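Local structure of putative tetR-family transcriptional regulatory protein (Streptomyces coelicolor, 2DG8) at residues 25-30 against 107-112; 70-75 against 129-134; 137-142 against 176-181; 156-159 against 163-166. The protein is a putative TetR-family transcriptional regulator, which probably binds operator DNA through a helix-turn-helix domain and may respond to a small molecule. All blocks are in the same frame, centred on the assembly; numbering follows the deposited sequence.

Contact 1: residues 25-30 against 107-112; sequences EGIARV and TQELYT
E109 has its CG anti to the carbonyl carbon (chi1 -78°), and its chain bends at chi2 (-74°), which lays the carboxylate against G26 and I27. On the facing side I27 turns CG1 anti to its backbone N (chi1 -168°), leaving CB and CG2 to meet the acid. The two oxygens divide the work: E109 OE1 rests 3.4 Å from I27 CB, while E109 OE2 sits 3.5 Å from G26 CA. These are carbon-to-oxygen packing contacts. The charge of E109 is met from the second subunit, where R116 of that subunit forms a salt bridge to E109 OE2. G26 comes directly after helix 10-25 with a positive phi, at which a CB would jam against the preceding carbonyl O. Replacing E109 with an alanine would probably open a gap beside I27 and leave R116 of the second subunit without this acidic mate. Further along the loop, R29 takes hold of E25 side-on, with NE 2.6 Å and NH1 2.9 Å from the same E25 OE1, and the other oxygen of E25 pairs with R38. The hydrophobic end of I27 packs on I22 and L57. The contact joins the turn between the first two helices of the DNA-binding domain to helix 101-116, an interface between DNA-binding and regulatory domains such as TetR-family repressors have.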
loop_
_atom_site.group_PDB
_atom_site.type_symbol
_atom_site.label_atom_id
_atom_site.label_comp_id
_atom_site.label_asym_id
_atom_site.label_seq_id
_atom_site.Cartn_x
_atom_site.Cartn_y
_atom_site.Cartn_z
ATOM N N GLU A 25 -6.913 9.231 -13.795
ATOM C CA GLU A 25 -7.464 8.128 -14.588
ATOM C C GLU A 25 -6.833 6.759 -14.392
ATOM O O GLU A 25 -7.361 5.761 -14.888
ATOM C CB GLU A 25 -7.397 8.491 -16.077
ATOM C CG GLU A 25 -8.207 9.735 -16.457
ATOM C CD GLU A 25 -8.011 10.150 -17.908
ATOM O OE1 GLU A 25 -8.077 9.272 -18.792
ATOM O OE2 GLU A 25 -7.796 11.353 -18.164
ATOM N N GLY A 26 -5.701 6.706 -13.696
ATOM C CA GLY A 26 -5.043 5.434 -13.473
ATOM C C GLY A 26 -3.901 5.172 -14.437
ATOM O O GLY A 26 -3.829 5.767 -15.518
ATOM N N ILE A 27 -3.017 4.264 -14.043
ATOM C CA ILE A 27 -1.851 3.902 -14.831
ATOM C C ILE A 27 -2.155 3.388 -16.249
ATOM O O ILE A 27 -1.461 3.749 -17.197
ATOM C CB ILE A 27 -1.004 2.850 -14.076
ATOM C CG1 ILE A 27 0.354 2.681 -14.753
ATOM C CG2 ILE A 27 -1.742 1.518 -14.014
ATOM C CD1 ILE A 27 1.257 3.884 -14.600
ATOM N N ALA A 28 -3.187 2.565 -16.402
ATOM C CA ALA A 28 -3.516 2.014 -17.720
ATOM C C ALA A 28 -3.898 3.072 -18.763
ATOM O O ALA A 28 -3.796 2.827 -19.961
ATOM C CB ALA A 28 -4.632 0.977 -17.594
ATOM N N ARG A 29 -4.328 4.245 -18.306
ATOM C CA ARG A 29 -4.720 5.319 -19.208
ATOM C C ARG A 29 -3.544 6.172 -19.671
ATOM O O ARG A 29 -3.733 7.163 -20.381
ATOM C CB ARG A 29 -5.762 6.210 -18.532
ATOM C CG ARG A 29 -7.129 5.565 -18.406
ATOM C CD ARG A 29 -7.894 5.644 -19.722
ATOM N NE ARG A 29 -8.320 7.013 -20.010
ATOM C CZ ARG A 29 -9.062 7.365 -21.057
ATOM N NH1 ARG A 29 -9.400 8.637 -21.237
ATOM N NH2 ARG A 29 -9.464 6.444 -21.926
ATOM N N VAL A 30 -2.334 5.802 -19.264
ATOM C CA VAL A 30 -1.159 6.563 -19.668
ATOM C C VAL A 30 -0.896 6.425 -21.164
ATOM O O VAL A 30 -0.766 5.319 -21.679
ATOM C CB VAL A 30 0.120 6.105 -18.917
ATOM C CG1 VAL A 30 1.360 6.721 -19.574
ATOM C CG2 VAL A 30 0.049 6.521 -17.446
ATOM N N THR A 107 0.809 7.129 -4.608
ATOM C CA THR A 107 1.592 6.207 -3.807
ATOM C C THR A 107 1.115 4.784 -4.104
ATOM O O THR A 107 1.915 3.892 -4.368
ATOM C CB THR A 107 1.424 6.474 -2.281
ATOM O OG1 THR A 107 1.873 7.794 -1.966
ATOM C CG2 THR A 107 2.230 5.484 -1.474
ATOM N N GLN A 108 -0.195 4.572 -4.061
ATOM C CA GLN A 108 -0.722 3.235 -4.318
ATOM C C GLN A 108 -0.506 2.783 -5.762
ATOM O O GLN A 108 -0.287 1.598 -6.014
ATOM C CB GLN A 108 -2.209 3.167 -3.949
ATOM C CG GLN A 108 -2.473 3.471 -2.471
ATOM C CD GLN A 108 -1.691 2.558 -1.530
ATOM O OE1 GLN A 108 -1.185 3.001 -0.505
ATOM N NE2 GLN A 108 -1.601 1.283 -1.873
ATOM N N GLU A 109 -0.566 3.708 -6.713
ATOM C CA GLU A 109 -0.341 3.329 -8.109
ATOM C C GLU A 109 1.078 2.799 -8.217
ATOM O O GLU A 109 1.311 1.737 -8.791
ATOM C CB GLU A 109 -0.514 4.532 -9.053
ATOM C CG GLU A 109 -1.960 4.906 -9.343
ATOM C CD GLU A 109 -2.657 3.927 -10.289
ATOM O OE1 GLU A 109 -1.973 3.054 -10.863
ATOM O OE2 GLU A 109 -3.890 4.038 -10.477
ATOM N N LEU A 110 2.026 3.535 -7.645
ATOM C CA LEU A 110 3.420 3.123 -7.701
ATOM C C LEU A 110 3.635 1.740 -7.105
ATOM O O LEU A 110 4.319 0.906 -7.694
ATOM C CB LEU A 110 4.319 4.133 -6.979
ATOM C CG LEU A 110 5.775 3.679 -6.872
ATOM C CD1 LEU A 110 6.311 3.331 -8.245
ATOM C CD2 LEU A 110 6.611 4.772 -6.229
ATOM N N TYR A 111 3.055 1.501 -5.934
ATOM C CA TYR A 111 3.194 0.205 -5.271
ATOM C C TYR A 111 2.664 -0.949 -6.126
ATOM O O TYR A 111 3.246 -2.032 -6.131
ATOM C CB TYR A 111 2.473 0.223 -3.918
ATOM C CG TYR A 111 3.152 1.074 -2.875
ATOM C CD1 TYR A 111 2.537 1.343 -1.656
ATOM C CD2 TYR A 111 4.420 1.609 -3.104
ATOM C CE1 TYR A 111 3.169 2.124 -0.690
ATOM C CE2 TYR A 111 5.052 2.384 -2.156
ATOM C CZ TYR A 111 4.428 2.640 -0.954
ATOM O OH TYR A 111 5.069 3.409 -0.023
ATOM N N THR A 112 1.563 -0.721 -6.842
ATOM C CA THR A 112 0.991 -1.773 -7.690
ATOM C C THR A 112 1.939 -2.018 -8.850
ATOM O O THR A 112 2.190 -3.162 -9.226
ATOM C CB THR A 112 -0.415 -1.380 -8.233
ATOM O OG1 THR A 112 -1.297 -1.149 -7.131
ATOM C CG2 THR A 112 -1.013 -2.504 -9.084
#

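Contact 2: residues 70-75 against 129-134; sequences AVFDEH and RRSRVH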
loop_
_atom_site.group_PDB
_atom_site.type_symbol
_atom_site.label_atom_id
_atom_site.label_comp_id
_atom_site.label_asym_id
_atom_site.label_seq_id
_atom_site.Cartn_x
_atom_site.Cartn_y
_atom_site.Cartn_z
ATOM N N ALA A 70 10.657 14.810 0.546
ATOM C CA ALA A 70 10.814 16.171 1.027
ATOM C C ALA A 70 9.832 16.417 2.165
ATOM O O ALA A 70 10.085 17.236 3.048
ATOM C CB ALA A 70 10.567 17.157 -0.105
ATOM N N VAL A 71 8.702 15.719 2.137
ATOM C CA VAL A 71 7.710 15.881 3.192
ATOM C C VAL A 71 8.307 15.337 4.484
ATOM O O VAL A 71 8.042 15.860 5.566
ATOM C CB VAL A 71 6.399 15.136 2.872
ATOM C CG1 VAL A 71 5.440 15.253 4.045
ATOM C CG2 VAL A 71 5.754 15.736 1.630
ATOM N N PHE A 72 9.111 14.285 4.356
ATOM C CA PHE A 72 9.777 13.693 5.506
ATOM C C PHE A 72 10.775 14.724 6.030
ATOM O O PHE A 72 10.870 14.961 7.235
ATOM C CB PHE A 72 10.517 12.413 5.098
ATOM C CG PHE A 72 9.664 11.167 5.159
ATOM C CD1 PHE A 72 10.013 10.115 6.000
ATOM C CD2 PHE A 72 8.504 11.058 4.402
ATOM C CE1 PHE A 72 9.220 8.965 6.086
ATOM C CE2 PHE A 72 7.699 9.911 4.476
ATOM C CZ PHE A 72 8.058 8.867 5.322
ATOM N N ASP A 73 11.501 15.344 5.106
ATOM C CA ASP A 73 12.488 16.351 5.451
ATOM C C ASP A 73 11.830 17.535 6.145
ATOM O O ASP A 73 12.345 18.049 7.139
ATOM C CB ASP A 73 13.200 16.851 4.200
ATOM C CG ASP A 73 14.317 17.818 4.524
ATOM O OD1 ASP A 73 14.788 18.516 3.602
ATOM O OD2 ASP A 73 14.726 17.871 5.706
ATOM N N GLU A 74 10.691 17.967 5.614
ATOM C CA GLU A 74 9.968 19.089 6.194
ATOM C C GLU A 74 9.637 18.854 7.672
ATOM O O GLU A 74 9.861 19.727 8.514
ATOM C CB GLU A 74 8.667 19.340 5.426
ATOM C CG GLU A 74 7.937 20.613 5.858
ATOM C CD GLU A 74 6.531 20.723 5.280
ATOM O OE1 GLU A 74 6.370 20.590 4.047
ATOM O OE2 GLU A 74 5.586 20.952 6.067
ATOM N N HIS A 75 9.099 17.676 7.983
ATOM C CA HIS A 75 8.727 17.349 9.354
ATOM C C HIS A 75 9.902 17.007 10.249
ATOM O O HIS A 75 10.023 17.542 11.353
ATOM C CB HIS A 75 7.737 16.175 9.384
ATOM C CG HIS A 75 6.348 16.549 8.983
ATOM N ND1 HIS A 75 5.959 16.664 7.666
ATOM C CD2 HIS A 75 5.267 16.884 9.726
ATOM C CE1 HIS A 75 4.698 17.052 7.614
ATOM N NE2 HIS A 75 4.254 17.194 8.850
ATOM N N ARG A 129 14.994 4.175 1.011
ATOM C CA ARG A 129 16.334 4.531 1.449
ATOM C C ARG A 129 16.446 6.004 1.825
ATOM O O ARG A 129 17.065 6.348 2.824
ATOM C CB ARG A 129 17.353 4.209 0.350
ATOM C CG ARG A 129 18.798 4.244 0.820
ATOM C CD ARG A 129 19.725 4.643 -0.318
ATOM N NE ARG A 129 19.699 6.089 -0.509
ATOM C CZ ARG A 129 20.072 6.705 -1.623
ATOM N NH1 ARG A 129 20.501 5.999 -2.661
ATOM N NH2 ARG A 129 20.019 8.027 -1.700
ATOM N N ARG A 130 15.859 6.876 1.015
ATOM C CA ARG A 130 15.912 8.309 1.285
ATOM C C ARG A 130 15.070 8.665 2.514
ATOM O O ARG A 130 15.414 9.570 3.284
ATOM C CB ARG A 130 15.439 9.076 0.052
ATOM C CG ARG A 130 16.250 8.732 -1.190
ATOM C CD ARG A 130 16.755 9.985 -1.876
ATOM N NE ARG A 130 15.689 10.692 -2.578
ATOM C CZ ARG A 130 15.717 11.991 -2.855
ATOM N NH1 ARG A 130 14.707 12.552 -3.501
ATOM N NH2 ARG A 130 16.745 12.737 -2.469
ATOM N N SER A 131 13.965 7.951 2.693
ATOM C CA SER A 131 13.109 8.176 3.854
ATOM C C SER A 131 13.948 7.885 5.097
ATOM O O SER A 131 13.990 8.676 6.043
ATOM C CB SER A 131 11.911 7.224 3.828
ATOM O OG SER A 131 11.107 7.443 2.688
ATOM N N ARG A 132 14.630 6.743 5.074
ATOM C CA ARG A 132 15.452 6.327 6.202
ATOM C C ARG A 132 16.577 7.305 6.507
ATOM O O ARG A 132 16.956 7.475 7.664
ATOM C CB ARG A 132 16.032 4.929 5.959
ATOM C CG ARG A 132 14.985 3.824 5.900
ATOM C CD ARG A 132 15.622 2.457 6.158
ATOM N NE ARG A 132 16.751 2.185 5.270
ATOM C CZ ARG A 132 16.644 1.671 4.049
ATOM N NH1 ARG A 132 17.735 1.465 3.323
ATOM N NH2 ARG A 132 15.452 1.351 3.557
ATOM N N VAL A 133 17.111 7.950 5.477
ATOM C CA VAL A 133 18.184 8.908 5.695
ATOM C C VAL A 133 17.703 9.963 6.695
ATOM O O VAL A 133 18.320 10.165 7.745
ATOM C CB VAL A 133 18.614 9.592 4.367
ATOM C CG1 VAL A 133 19.637 10.681 4.645
ATOM C CG2 VAL A 133 19.213 8.555 3.415
ATOM N N HIS A 134 16.590 10.620 6.383
ATOM C CA HIS A 134 16.057 11.649 7.274
ATOM C C HIS A 134 15.675 11.099 8.640
ATOM O O HIS A 134 15.739 11.809 9.641
ATOM C CB HIS A 134 14.846 12.330 6.647
ATOM C CG HIS A 134 15.158 13.046 5.369
ATOM N ND1 HIS A 134 14.823 12.540 4.133
ATOM C CD2 HIS A 134 15.827 14.199 5.139
ATOM C CE1 HIS A 134 15.275 13.352 3.191
ATOM N NE2 HIS A 134 15.887 14.364 3.777
#
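Just before F72, which meets S131 across the contact, V71 O is gripped twice by H75: its backbone N comes from one face of the carbonyl plane at 3.2 Å, and its ring ND1 from the opposite face at 3.1 Å. The ND1 bond is nearly straight (166°), fixing the rotation of that imidazole beside helix 82-98. The contact itself belongs to the all-helical regulatory domain of the TetR fold. Where 70-75 of helix 53-77 passes 129-134 of helix 121-135, the two run in nearly the same direction, 7° apart, with the axes of these short pieces 9.2 Å from each other. F72 and S131 fill the buried side. The phenyl CE1 approaches S131 CB at 3.9 Å, and S131 OG stands over one face of the ring, displaced toward its rim. That hydroxyl is satisfied within its own helix by W127 O, and helix 141-159 closes over the pair through D148. Nearer the surface, H134 points at the other helix with its CG anti to the carbonyl carbon, which swings the imidazole alongside D73. The carboxylate and ring planes are almost parallel, 19° apart, and any charge on the histidine would probably be eased by the nearby acid. The closest approach is by a methylene: D73 CB lies over the H134 ring as a CH-pi contact, 3.7 Å from H134 NE2.

Contact 3: residues 137-142 against 176-181; sequences KHFDPG and RITTTD
One face of the F139 ring carries the methyl of T178: CG2 stands over it as a CH-pi contact, shifted toward the rim, with 3.6 Å between F139 CE1 and T178 CG2. T178 CB follows the methyl in and also comes to 3.6 Å from F139 CE1, so the threonine leans its carbon side on one rim of the phenyl. A85 and R86 of helix 82-98 also pack on the aromatic side chain, as does L147 of helix 141-159. T178 can offer carbon to the ring because its first torsion (chi1 58°) holds OG1 between the backbone N and the carbonyl carbon and sets CG2 anti to that carbon. The hydroxyl is occupied by its own helix, bonding to I174 O, and it also receives R86 NE, a second tie to helix 82-98. In the fold, this is where the beginning of helix 141-159 meets the end of helix 167-177, within the C-terminal domain of the TetR family. D140 is the N-cap of helix 141-159, its OD1 accepting from the backbone N of T143. A serine in place of F139 would probably leave the T178 methyl without its aromatic platform and open a gap between the two helix ends. T178 is the first residue past helix 167-177, and the chain beyond it runs by the second subunit, where T180 packs on R176 of that subunit. Back across the contact, T180 CG2 reaches toward the cap from the opposite direction and stops 4.1 Å from D140 OD2.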
loop_
_atom_site.group_PDB
_atom_site.type_symbol
_atom_site.label_atom_id
_atom_site.label_comp_id
_atom_site.label_asym_id
_atom_site.label_seq_id
_atom_site.Cartn_x
_atom_site.Cartn_y
_atom_site.Cartn_z
ATOM N N LYS A 137 18.549 10.768 11.125
ATOM C CA LYS A 137 19.105 11.997 11.661
ATOM C C LYS A 137 18.705 12.083 13.134
ATOM O O LYS A 137 19.185 12.946 13.870
ATOM C CB LYS A 137 18.569 13.216 10.910
ATOM C CG LYS A 137 19.081 13.348 9.486
ATOM C CD LYS A 137 18.517 14.599 8.822
ATOM C CE LYS A 137 18.866 14.652 7.338
ATOM N NZ LYS A 137 18.271 15.861 6.692
ATOM N N HIS A 138 17.831 11.176 13.564
ATOM C CA HIS A 138 17.374 11.171 14.947
ATOM C C HIS A 138 17.414 9.805 15.616
ATOM O O HIS A 138 17.509 9.720 16.836
ATOM C CB HIS A 138 15.947 11.717 15.044
ATOM C CG HIS A 138 15.786 13.109 14.519
ATOM N ND1 HIS A 138 15.529 13.380 13.192
ATOM C CD2 HIS A 138 15.826 14.307 15.147
ATOM C CE1 HIS A 138 15.414 14.685 13.027
ATOM N NE2 HIS A 138 15.589 15.271 14.198
ATOM N N PHE A 139 17.327 8.741 14.825
ATOM C CA PHE A 139 17.335 7.388 15.371
ATOM C C PHE A 139 18.411 6.550 14.706
ATOM O O PHE A 139 18.840 6.856 13.593
ATOM C CB PHE A 139 15.973 6.721 15.146
ATOM C CG PHE A 139 14.808 7.520 15.671
ATOM C CD1 PHE A 139 14.468 7.478 17.019
ATOM C CD2 PHE A 139 14.076 8.344 14.821
ATOM C CE1 PHE A 139 13.416 8.249 17.514
ATOM C CE2 PHE A 139 13.024 9.118 15.304
ATOM C CZ PHE A 139 12.696 9.071 16.652
ATOM N N ASP A 140 18.839 5.489 15.388
ATOM C CA ASP A 140 19.856 4.593 14.848
ATOM C C ASP A 140 19.290 3.893 13.607
ATOM O O ASP A 140 18.072 3.835 13.425
ATOM C CB ASP A 140 20.282 3.568 15.909
ATOM C CG ASP A 140 19.170 2.603 16.284
ATOM O OD1 ASP A 140 18.888 1.674 15.496
ATOM O OD2 ASP A 140 18.580 2.770 17.372
ATOM N N PRO A 141 20.168 3.359 12.738
ATOM C CA PRO A 141 19.778 2.665 11.503
ATOM C C PRO A 141 18.691 1.604 11.661
ATOM O O PRO A 141 17.745 1.556 10.879
ATOM C CB PRO A 141 21.089 2.062 11.019
ATOM C CG PRO A 141 22.104 3.064 11.490
ATOM C CD PRO A 141 21.633 3.350 12.895
ATOM N N GLY A 142 18.843 0.744 12.659
ATOM C CA GLY A 142 17.865 -0.301 12.870
ATOM C C GLY A 142 16.477 0.224 13.200
ATOM O O GLY A 142 15.496 -0.161 12.560
ATOM N N ARG A 176 6.815 3.320 21.155
ATOM C CA ARG A 176 7.196 1.928 21.359
ATOM C C ARG A 176 8.264 1.423 20.370
ATOM O O ARG A 176 9.277 0.859 20.789
ATOM C CB ARG A 176 5.927 1.052 21.344
ATOM C CG ARG A 176 5.273 0.996 22.734
ATOM C CD ARG A 176 3.741 0.886 22.780
ATOM N NE ARG A 176 3.218 -0.436 22.467
ATOM C CZ ARG A 176 2.096 -0.943 22.979
ATOM N NH1 ARG A 176 1.695 -2.157 22.627
ATOM N NH2 ARG A 176 1.383 -0.255 23.859
ATOM N N ILE A 177 8.067 1.659 19.070
ATOM C CA ILE A 177 9.028 1.216 18.054
ATOM C C ILE A 177 10.403 1.894 18.225
ATOM O O ILE A 177 11.434 1.301 17.926
ATOM C CB ILE A 177 8.503 1.494 16.617
ATOM C CG1 ILE A 177 9.070 0.473 15.630
ATOM C CG2 ILE A 177 8.927 2.883 16.156
ATOM C CD1 ILE A 177 8.492 -0.907 15.762
ATOM N N THR A 178 10.416 3.128 18.718
ATOM C CA THR A 178 11.669 3.848 18.915
ATOM C C THR A 178 12.227 3.700 20.339
ATOM O O THR A 178 12.994 4.541 20.814
ATOM C CB THR A 178 11.503 5.351 18.587
ATOM O OG1 THR A 178 10.475 5.906 19.410
ATOM C CG2 THR A 178 11.121 5.545 17.117
ATOM N N THR A 179 11.836 2.633 21.025
ATOM C CA THR A 179 12.334 2.386 22.375
ATOM C C THR A 179 13.527 1.428 22.304
ATOM O O THR A 179 13.467 0.411 21.619
ATOM C CB THR A 179 11.252 1.748 23.279
ATOM O OG1 THR A 179 10.265 2.727 23.621
ATOM C CG2 THR A 179 11.881 1.200 24.550
ATOM N N THR A 180 14.607 1.769 22.999
ATOM C CA THR A 180 15.801 0.929 23.034
ATOM C C THR A 180 16.340 0.804 24.465
ATOM O O THR A 180 17.505 1.107 24.728
ATOM C CB THR A 180 16.916 1.495 22.121
ATOM O OG1 THR A 180 17.128 2.878 22.426
ATOM C CG2 THR A 180 16.537 1.351 20.657
ATOM N N ASP A 181 15.477 0.365 25.383
ATOM C CA ASP A 181 15.835 0.178 26.794
ATOM C C ASP A 181 15.205 -1.111 27.315
ATOM O O ASP A 181 14.410 -1.709 26.558
ATOM C CB ASP A 181 15.355 1.374 27.637
ATOM C CG ASP A 181 15.360 1.086 29.148
ATOM O OD1 ASP A 181 14.414 0.434 29.645
ATOM O OD2 ASP A 181 16.313 1.510 29.839
#

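Contact 4: residues 156-159 against 163-166; sequences LHRA and EPHG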
loop_
_atom_site.group_PDB
_atom_site.type_symbol
_atom_site.label_atom_id
_atom_site.label_comp_id
_atom_site.label_asym_id
_atom_site.label_seq_id
_atom_site.Cartn_x
_atom_site.Cartn_y
_atom_site.Cartn_z
ATOM N N LEU A 156 -1.206 3.970 5.922
ATOM C CA LEU A 156 -2.101 3.169 5.116
ATOM C C LEU A 156 -3.382 2.839 5.861
ATOM O O LEU A 156 -4.470 2.952 5.304
ATOM C CB LEU A 156 -1.395 1.878 4.697
ATOM C CG LEU A 156 -2.028 0.980 3.628
ATOM C CD1 LEU A 156 -3.203 0.203 4.211
ATOM C CD2 LEU A 156 -2.466 1.835 2.448
ATOM N N HIS A 157 -3.266 2.426 7.118
ATOM C CA HIS A 157 -4.462 2.083 7.870
ATOM C C HIS A 157 -5.334 3.274 8.208
ATOM O O HIS A 157 -6.544 3.123 8.338
ATOM C CB HIS A 157 -4.109 1.299 9.133
ATOM C CG HIS A 157 -3.791 -0.136 8.866
ATOM N ND1 HIS A 157 -3.719 -1.085 9.862
ATOM C CD2 HIS A 157 -3.553 -0.791 7.704
ATOM C CE1 HIS A 157 -3.454 -2.262 9.327
ATOM N NE2 HIS A 157 -3.347 -2.112 8.018
ATOM N N ARG A 158 -4.743 4.457 8.344
ATOM C CA ARG A 158 -5.561 5.639 8.629
ATOM C C ARG A 158 -6.244 6.109 7.344
ATOM O O ARG A 158 -7.438 6.410 7.332
ATOM C CB ARG A 158 -4.722 6.797 9.166
ATOM C CG ARG A 158 -4.242 6.642 10.579
ATOM C CD ARG A 158 -3.875 8.007 11.167
ATOM N NE ARG A 158 -5.041 8.744 11.659
ATOM C CZ ARG A 158 -5.580 9.820 11.084
ATOM N NH1 ARG A 158 -6.638 10.403 11.640
ATOM N NH2 ARG A 158 -5.080 10.319 9.961
ATOM N N ALA A 159 -5.471 6.157 6.266
ATOM C CA ALA A 159 -5.972 6.610 4.973
ATOM C C ALA A 159 -7.145 5.794 4.438
ATOM O O ALA A 159 -8.126 6.357 3.956
ATOM C CB ALA A 159 -4.845 6.612 3.959
ATOM N N GLU A 163 -13.025 4.683 9.843
ATOM C CA GLU A 163 -12.873 5.437 11.082
ATOM C C GLU A 163 -11.394 5.372 11.491
ATOM O O GLU A 163 -10.981 4.488 12.236
ATOM C CB GLU A 163 -13.756 4.828 12.170
ATOM C CG GLU A 163 -15.224 4.691 11.774
ATOM C CD GLU A 163 -16.064 4.034 12.858
ATOM O OE1 GLU A 163 -15.767 2.872 13.225
ATOM O OE2 GLU A 163 -17.022 4.680 13.344
ATOM N N PRO A 164 -10.583 6.327 11.012
ATOM C CA PRO A 164 -9.147 6.383 11.311
ATOM C C PRO A 164 -8.815 6.546 12.778
ATOM O O PRO A 164 -9.500 7.275 13.491
ATOM C CB PRO A 164 -8.667 7.560 10.468
ATOM C CG PRO A 164 -9.848 8.478 10.493
ATOM C CD PRO A 164 -11.003 7.520 10.254
ATOM N N HIS A 165 -7.766 5.858 13.230
ATOM C CA HIS A 165 -7.364 5.957 14.627
ATOM C C HIS A 165 -6.827 7.366 14.889
ATOM O O HIS A 165 -6.533 8.110 13.951
ATOM C CB HIS A 165 -6.314 4.885 14.980
ATOM C CG HIS A 165 -4.973 5.090 14.337
ATOM N ND1 HIS A 165 -4.489 4.263 13.344
ATOM C CD2 HIS A 165 -3.999 6.003 14.569
ATOM C CE1 HIS A 165 -3.277 4.655 12.996
ATOM N NE2 HIS A 165 -2.955 5.710 13.725
ATOM N N GLY A 166 -6.703 7.732 16.160
ATOM C CA GLY A 166 -6.229 9.063 16.503
ATOM C C GLY A 166 -4.740 9.193 16.742
ATOM O O GLY A 166 -4.017 8.201 16.735
#
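R158 and H165 lie across each other at about a right angle, with the guanidinium and imidazole planes 75° apart, and this crossing lets one arginine serve two purposes. Its aliphatic part covers one face of the imidazole: R158 CG stands over the ring, 3.3 Å from H165 CE1, in a CH-pi contact. A bend at chi3 (82°) then carries the guanidinium past the ring to the backbone of the same residue. There it grips H165 O side-on with two nitrogens. R158 NE makes the shorter bond, 2.8 Å to H165 O and nearly straight at 167°, while R158 NH1 lies 3.3 Å from that oxygen. Both N-H groups meet the oxygen in the guanidinium plane. P164 comes from another side, laying CB over one guanidinium face at 3.7 Å from R158 NH1; the same P164 CB is 3.6 Å from R158 O, wedged between the two ends of the arginine. R158 NH2 turns to S97 and E98, so the buried cation is held flat and its charge is answered from helix 82-98. The imidazole is fixed at its far end too, with H165 NE2 bonded to T170 OG1. Arginine and histidine thus pin the turn that leaves helix 141-159 and leads into helix 167-177, a helical pair that also packs on the second subunit, consistent with the four-helix dimer interface of TetR-family regulators.

The four contacts are spread along the chain from the DNA-binding part to the last helix. Contact 1 joins the DNA-binding part to the regulatory part, and its centre is about 33 Å from that of contact 3, across the middle of the chain. Contacts 2 and 3 are neighbours, with centres about 16 Å apart, and they touch where D73 OD2 lies 4.2 Å from K137 NZ. Contact 3 joins the start of helix 141-159 to the end of helix 167-177; contact 4, nested within the loop so closed, joins its last turn to the loop leading into helix 167-177. Contact 4 meets contact 1 where L156 packs on Q108. Contacts 1, 3 and 4 all reach the second subunit, unlike contact 2.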